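Local coordinates for protein aerobactin synthase IucC (Klebsiella pneumoniae, PDB 6CN7) that probably catalyses the last step of aerobactin synthesis, the ATP-dependent joining of a second N-acetyl-N-hydroxylysine to N-citryl-N-acetyl-N-hydroxylysine, giving a siderophore for iron uptake, at residues I41-A46 / Q77-Q82; K145-R148 / A154-R157. The protein carries 5 engineered substitutions. All coordinates share one frame; numbering follows the deposited sequence.

Contact 1 (I41-A46 / Q77-Q82); sequences INLPGA and QTLLMQ
L43 and Q82 hold the closest CA pair across the contact, 7.1 Å apart, where the end of strand 38-43 faces helix 76-87. A type II turn from L43 to A46, with G45 at positive phi, links strands 38-43 and 46-54 as a tight beta hairpin. The bond from L43 N to A46 O measures 2.9 Å, while its reciprocal from A46 N to L43 O is weak. Both L43 and A46 point their CB toward the helix.

Q82 supplies most of the helix side. Its CG lies anti to the carbonyl carbon (chi1 -63°) and the chain then runs extended, which carries the amide across the hairpin end at about a right angle to L43. The methyl of A46 sits over one face of that amide, with CB 3.4 Å from Q82 CD; its 3.1 Å to Q82 NE2 is short for a carbon-nitrogen contact and should be read with caution. L43 comes from the same side of the amide plane but reaches the oxygen end, CD1 lying 3.7 Å from Q82 OE1. The same CD1 meets L79 CD1 at 3.8 Å, and these two leucines also cross nearly perpendicularly.

Outside the segments, W48 on strand 46-54 donates NE1 to Q82 OE1 and packs on both L43 and L79. The methyls of L43 and A46 thus pack on the Q82 amide, and L43 on L79, by van der Waals contact, whereas the W48 bond should help fix the amide rotation. Q82 NE2 is also hydrogen-bonded outside the segments, so both amide ends are satisfied and A46 CB is only a packing neighbour.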
ATOM      1  N   ILE A  41      24.478 -14.429 -29.701  1.00 55.34           N
ATOM      2  CA  ILE A  41      24.989 -14.091 -28.377  1.00 52.39           C
ATOM      3  C   ILE A  41      24.849 -15.334 -27.514  1.00 53.56           C
ATOM      4  O   ILE A  41      23.745 -15.876 -27.374  1.00 55.37           O
ATOM      5  CB  ILE A  41      24.247 -12.899 -27.751  1.00 48.91           C
ATOM      6  CG1 ILE A  41      24.570 -11.615 -28.521  1.00 49.68           C
ATOM      7  CG2 ILE A  41      24.628 -12.739 -26.275  1.00 45.52           C
ATOM      8  CD1 ILE A  41      23.711 -10.426 -28.133  1.00 42.96           C
ATOM      9  N   ASN A  42      25.958 -15.789 -26.944  1.00 55.93           N
ATOM     10  CA  ASN A  42      25.990 -17.031 -26.190  1.00 57.31           C
ATOM     11  C   ASN A  42      25.940 -16.741 -24.696  1.00 56.71           C
ATOM     12  O   ASN A  42      26.727 -15.937 -24.184  1.00 61.92           O
ATOM     13  CB  ASN A  42      27.243 -17.837 -26.530  1.00 60.50           C
ATOM     14  CG  ASN A  42      27.221 -18.380 -27.948  1.00 60.72           C
ATOM     15  OD1 ASN A  42      26.159 -18.543 -28.547  1.00 58.51           O
ATOM     16  ND2 ASN A  42      28.399 -18.674 -28.485  1.00 61.50           N
ATOM     17  N   LEU A  43      25.012 -17.396 -24.009  1.00 54.96           N
ATOM     18  CA  LEU A  43      24.936 -17.368 -22.558  1.00 56.56           C
ATOM     19  C   LEU A  43      25.089 -18.791 -22.042  1.00 64.00           C
ATOM     20  O   LEU A  43      25.026 -19.744 -22.829  1.00 60.96           O
ATOM     21  CB  LEU A  43      23.607 -16.773 -22.093  1.00 57.84           C
ATOM     22  CG  LEU A  43      23.318 -15.348 -22.565  1.00 60.08           C
ATOM     23  CD1 LEU A  43      21.896 -14.949 -22.205  1.00 56.72           C
ATOM     24  CD2 LEU A  43      24.314 -14.375 -21.966  1.00 63.81           C
ATOM     25  N   PRO A  44      25.299 -18.985 -20.742  1.00 67.28           N
ATOM     26  CA  PRO A  44      25.243 -20.346 -20.194  1.00 68.66           C
ATOM     27  C   PRO A  44      23.867 -20.951 -20.423  1.00 72.31           C
ATOM     28  O   PRO A  44      22.849 -20.397 -20.006  1.00 80.85           O
ATOM     29  CB  PRO A  44      25.538 -20.143 -18.704  1.00 68.84           C
ATOM     30  CG  PRO A  44      26.229 -18.823 -18.617  1.00 67.17           C
ATOM     31  CD  PRO A  44      25.655 -17.988 -19.718  1.00 65.14           C
ATOM     32  N   GLY A  45      23.842 -22.090 -21.109  1.00 67.12           N
ATOM     33  CA  GLY A  45      22.600 -22.807 -21.312  1.00 70.05           C
ATOM     34  C   GLY A  45      21.625 -22.182 -22.284  1.00 68.22           C
ATOM     35  O   GLY A  45      20.448 -22.555 -22.277  1.00 74.44           O
ATOM     36  N   ALA A  46      22.062 -21.242 -23.118  1.00 59.91           N
ATOM     37  CA  ALA A  46      21.175 -20.697 -24.136  1.00 61.30           C
ATOM     38  C   ALA A  46      21.991 -19.909 -25.148  1.00 60.28           C
ATOM     39  O   ALA A  46      23.035 -19.339 -24.817  1.00 59.38           O
ATOM     40  CB  ALA A  46      20.092 -19.805 -23.519  1.00 63.36           C
ATOM     41  N   GLN A  77      11.104 -12.792 -19.569  1.00 54.44           N
ATOM     42  CA  GLN A  77      11.275 -13.565 -18.345  1.00 56.50           C
ATOM     43  C   GLN A  77      12.331 -14.649 -18.524  1.00 54.47           C
ATOM     44  O   GLN A  77      13.173 -14.859 -17.643  1.00 51.29           O
ATOM     45  CB  GLN A  77       9.934 -14.174 -17.934  1.00 61.02           C
ATOM     46  CG  GLN A  77       9.982 -14.972 -16.649  1.00 68.19           C
ATOM     47  CD  GLN A  77       9.729 -16.446 -16.865  1.00 69.94           C
ATOM     48  OE1 GLN A  77      10.234 -17.042 -17.813  1.00 69.60           O
ATOM     49  NE2 GLN A  77       8.938 -17.048 -15.982  1.00 76.25           N
ATOM     50  N   THR A  78      12.310 -15.341 -19.665  1.00 54.92           N
ATOM     51  CA  THR A  78      13.297 -16.385 -19.921  1.00 52.44           C
ATOM     52  C   THR A  78      14.708 -15.810 -19.936  1.00 54.99           C
ATOM     53  O   THR A  78      15.627 -16.374 -19.330  1.00 56.08           O
ATOM     54  CB  THR A  78      12.987 -17.080 -21.248  1.00 52.57           C
ATOM     55  OG1 THR A  78      11.619 -17.508 -21.260  1.00 54.01           O
ATOM     56  CG2 THR A  78      13.888 -18.292 -21.446  1.00 51.75           C
ATOM     57  N   LEU A  79      14.898 -14.682 -20.625  1.00 52.40           N
ATOM     58  CA  LEU A  79      16.222 -14.075 -20.696  1.00 52.19           C
ATOM     59  C   LEU A  79      16.705 -13.648 -19.316  1.00 51.38           C
ATOM     60  O   LEU A  79      17.873 -13.852 -18.967  1.00 54.75           O
ATOM     61  CB  LEU A  79      16.202 -12.879 -21.647  1.00 50.50           C
ATOM     62  CG  LEU A  79      17.491 -12.051 -21.699  1.00 47.88           C
ATOM     63  CD1 LEU A  79      18.673 -12.905 -22.145  1.00 47.12           C
ATOM     64  CD2 LEU A  79      17.314 -10.859 -22.614  1.00 48.10           C
ATOM     65  N   LEU A  80      15.820 -13.046 -18.518  1.00 45.90           N
ATOM     66  CA  LEU A  80      16.204 -12.629 -17.174  1.00 48.02           C
ATOM     67  C   LEU A  80      16.713 -13.811 -16.358  1.00 49.27           C
ATOM     68  O   LEU A  80      17.713 -13.695 -15.642  1.00 50.46           O
ATOM     69  CB  LEU A  80      15.018 -11.960 -16.477  1.00 47.98           C
ATOM     70  CG  LEU A  80      15.250 -11.449 -15.051  1.00 54.53           C
ATOM     71  CD1 LEU A  80      16.407 -10.462 -14.994  1.00 55.46           C
ATOM     72  CD2 LEU A  80      13.979 -10.805 -14.509  1.00 56.69           C
ATOM     73  N   MET A  81      16.042 -14.963 -16.458  1.00 51.88           N
ATOM     74  CA  MET A  81      16.516 -16.151 -15.754  1.00 55.68           C
ATOM     75  C   MET A  81      17.869 -16.610 -16.284  1.00 53.56           C
ATOM     76  O   MET A  81      18.699 -17.108 -15.516  1.00 53.84           O
ATOM     77  CB  MET A  81      15.487 -17.279 -15.872  1.00 59.15           C
ATOM     78  CG  MET A  81      14.147 -16.972 -15.214  1.00 64.78           C
ATOM     79  SD  MET A  81      14.292 -16.537 -13.469  1.00 73.46           S
ATOM     80  CE  MET A  81      14.940 -18.055 -12.775  1.00 74.23           C
ATOM     81  N   GLN A  82      18.116 -16.443 -17.583  1.00 52.68           N
ATOM     82  CA  GLN A  82      19.417 -16.789 -18.143  1.00 51.00           C
ATOM     83  C   GLN A  82      20.515 -15.842 -17.678  1.00 52.06           C
ATOM     84  O   GLN A  82      21.695 -16.198 -17.753  1.00 55.23           O
ATOM     85  CB  GLN A  82      19.351 -16.788 -19.671  1.00 53.64           C
ATOM     86  CG  GLN A  82      18.400 -17.822 -20.254  1.00 53.55           C
ATOM     87  CD  GLN A  82      18.164 -17.619 -21.737  1.00 54.59           C
ATOM     88  OE1 GLN A  82      18.599 -16.625 -22.317  1.00 53.78           O
ATOM     89  NE2 GLN A  82      17.472 -18.564 -22.361  1.00 57.40           N
TER

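Contact 2 (K145-R148 / A154-R157); sequences KGRR and ALER
R147 and L155 are the nearest CA pair, 8.2 Å apart, where an irregular loop passes helix 152-158. This is local loop-to-helix packing within the IucA/IucC family region: the chain leaves K145-R148, crosses five residues and returns as the helix, so side chains bridge a gap too wide for the backbones to touch.

One methyl group carries the contact. L155 has CG anti to the carbonyl carbon (chi1 -66°) and CD2 advanced to the loop, although the CB itself does not aim there. That methyl reaches the edge of the R147 guanidinium, near its plane, at 3.4 Å from NH1. It also lies 4.1 Å from R147 CD, thus meeting the aliphatic part of the arginine as well as its charged end, and 4.0 Å from K145 O. The arginine is extended from CG to NE, and its chi4 of 98° turns the terminal group out of line with that chain.

The polar ends look elsewhere. R147 NH1 forms a salt bridge with E161, beyond the helix, and K145 NZ forms one with D108 of helix 91-114 and a hydrogen bond to S136 O. L155 also packs on A103 of helix 91-114 and on I236 of the second subunit, so this leucine belongs to the intersubunit packing too.

With both charged groups satisfied by acids outside the segments, the contact between loop and helix is van der Waals in character. K145 O lies 2.9 Å from R147 NH1, but the angle is too poor for a hydrogen bond; above one face of the guanidinium, displaced toward its rim, stands K145 CA, 3.6 Å from the plane.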
ATOM      1  N   LYS A 145      10.005   0.923 -16.764  1.00 36.64           N
ATOM      2  CA  LYS A 145       8.762   1.267 -16.079  1.00 40.21           C
ATOM      3  C   LYS A 145       8.594   0.517 -14.766  1.00 42.97           C
ATOM      4  O   LYS A 145       7.520   0.587 -14.158  1.00 43.65           O
ATOM      5  CB  LYS A 145       7.559   1.002 -16.985  1.00 43.59           C
ATOM      6  CG  LYS A 145       7.521   1.867 -18.230  1.00 42.74           C
ATOM      7  CD  LYS A 145       6.345   1.497 -19.110  1.00 47.84           C
ATOM      8  CE  LYS A 145       6.449   2.155 -20.472  1.00 51.40           C
ATOM      9  NZ  LYS A 145       7.586   1.600 -21.256  1.00 48.64           N
ATOM     10  N   GLY A 146       9.614  -0.206 -14.316  1.00 47.65           N
ATOM     11  CA  GLY A 146       9.566  -0.787 -12.988  1.00 49.50           C
ATOM     12  C   GLY A 146       9.646   0.298 -11.931  1.00 49.43           C
ATOM     13  O   GLY A 146      10.397   1.264 -12.056  1.00 52.99           O
ATOM     14  N   ARG A 147       8.833   0.149 -10.889  1.00 48.27           N
ATOM     15  CA  ARG A 147       8.779   1.143  -9.820  1.00 47.77           C
ATOM     16  C   ARG A 147       8.496   0.401  -8.521  1.00 48.95           C
ATOM     17  O   ARG A 147       7.384  -0.097  -8.315  1.00 45.91           O
ATOM     18  CB  ARG A 147       7.722   2.202 -10.117  1.00 52.07           C
ATOM     19  CG  ARG A 147       7.889   2.863 -11.493  1.00 52.88           C
ATOM     20  CD  ARG A 147       6.688   3.691 -11.879  1.00 53.62           C
ATOM     21  NE  ARG A 147       6.878   4.387 -13.157  1.00 53.69           N
ATOM     22  CZ  ARG A 147       6.418   3.970 -14.337  1.00 47.73           C
ATOM     23  NH1 ARG A 147       5.724   2.842 -14.440  1.00 46.77           N
ATOM     24  NH2 ARG A 147       6.646   4.691 -15.427  1.00 42.84           N
ATOM     25  N   ARG A 148       9.507   0.327  -7.656  1.00 52.61           N
ATOM     26  CA  ARG A 148       9.466  -0.557  -6.497  1.00 51.85           C
ATOM     27  C   ARG A 148       8.200  -0.346  -5.676  1.00 47.00           C
ATOM     28  O   ARG A 148       7.870   0.778  -5.289  1.00 42.77           O
ATOM     29  CB  ARG A 148      10.702  -0.322  -5.626  1.00 58.03           C
ATOM     30  CG  ARG A 148      10.789  -1.216  -4.399  1.00 68.90           C
ATOM     31  CD  ARG A 148      10.832  -2.685  -4.782  1.00 79.06           C
ATOM     32  NE  ARG A 148      11.872  -2.959  -5.771  1.00 87.22           N
ATOM     33  CZ  ARG A 148      13.160  -3.118  -5.484  1.00 93.73           C
ATOM     34  NH1 ARG A 148      14.029  -3.364  -6.455  1.00 94.44           N
ATOM     35  NH2 ARG A 148      13.584  -3.031  -4.229  1.00 96.99           N
ATOM     36  N   ALA A 154      -1.419   0.766  -8.765  1.00 42.56           N
ATOM     37  CA  ALA A 154      -0.687   2.021  -8.631  1.00 42.22           C
ATOM     38  C   ALA A 154      -0.101   2.463  -9.965  1.00 42.28           C
ATOM     39  O   ALA A 154      -0.079   3.661 -10.272  1.00 42.52           O
ATOM     40  CB  ALA A 154       0.411   1.871  -7.582  1.00 36.13           C
ATOM     41  N   LEU A 155       0.385   1.514 -10.767  1.00 41.80           N
ATOM     42  CA  LEU A 155       0.887   1.848 -12.096  1.00 41.64           C
ATOM     43  C   LEU A 155      -0.193   2.521 -12.933  1.00 44.55           C
ATOM     44  O   LEU A 155       0.038   3.575 -13.539  1.00 45.91           O
ATOM     45  CB  LEU A 155       1.396   0.586 -12.794  1.00 41.13           C
ATOM     46  CG  LEU A 155       2.632  -0.079 -12.177  1.00 44.18           C
ATOM     47  CD1 LEU A 155       2.839  -1.483 -12.735  1.00 45.40           C
ATOM     48  CD2 LEU A 155       3.870   0.771 -12.417  1.00 40.41           C
ATOM     49  N   GLU A 156      -1.387   1.928 -12.977  1.00 42.00           N
ATOM     50  CA  GLU A 156      -2.441   2.457 -13.835  1.00 45.55           C
ATOM     51  C   GLU A 156      -2.963   3.797 -13.336  1.00 42.72           C
ATOM     52  O   GLU A 156      -3.342   4.651 -14.146  1.00 44.39           O
ATOM     53  CB  GLU A 156      -3.576   1.441 -13.952  1.00 48.14           C
ATOM     54  CG  GLU A 156      -3.171   0.206 -14.745  1.00 52.25           C
ATOM     55  CD  GLU A 156      -4.286  -0.814 -14.887  1.00 54.08           C
ATOM     56  OE1 GLU A 156      -5.399  -0.562 -14.377  1.00 54.99           O
ATOM     57  OE2 GLU A 156      -4.045  -1.869 -15.516  1.00 53.05           O
ATOM     58  N   ARG A 157      -2.974   4.013 -12.021  1.00 43.77           N
ATOM     59  CA  ARG A 157      -3.520   5.256 -11.483  1.00 43.15           C
ATOM     60  C   ARG A 157      -2.556   6.428 -11.600  1.00 40.49           C
ATOM     61  O   ARG A 157      -3.001   7.563 -11.798  1.00 43.49           O
ATOM     62  CB  ARG A 157      -3.914   5.069 -10.018  1.00 46.28           C
ATOM     63  CG  ARG A 157      -5.222   4.340  -9.830  1.00 50.26           C
ATOM     64  CD  ARG A 157      -5.619   4.248  -8.370  1.00 55.82           C
ATOM     65  NE  ARG A 157      -6.882   3.532  -8.212  1.00 63.37           N
ATOM     66  CZ  ARG A 157      -7.408   3.178  -7.046  1.00 67.78           C
ATOM     67  NH1 ARG A 157      -6.783   3.466  -5.910  1.00 70.55           N
ATOM     68  NH2 ARG A 157      -8.564   2.529  -7.015  1.00 70.78           N
TER

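Contacts 1 and 2 lie in series along the chain: the first closes before the second opens. Their centres are 26 Å apart and their nearest atoms about 11 Å, so they do not touch. Helix 91-114 connects them. M98 receives Q77, L80 and M81 of the helix in contact 1, while further along the same helix A103, D108 and L111 receive L155 and K145 of contact 2. Contact 1 is peripheral, its centre 30 Å from that of the chain; contact 2 is deeper, at 16 Å. The second subunit reaches contact 2, through I236, but not contact 1. Neither contact can be tied to a catalytic residue; both are structural packing.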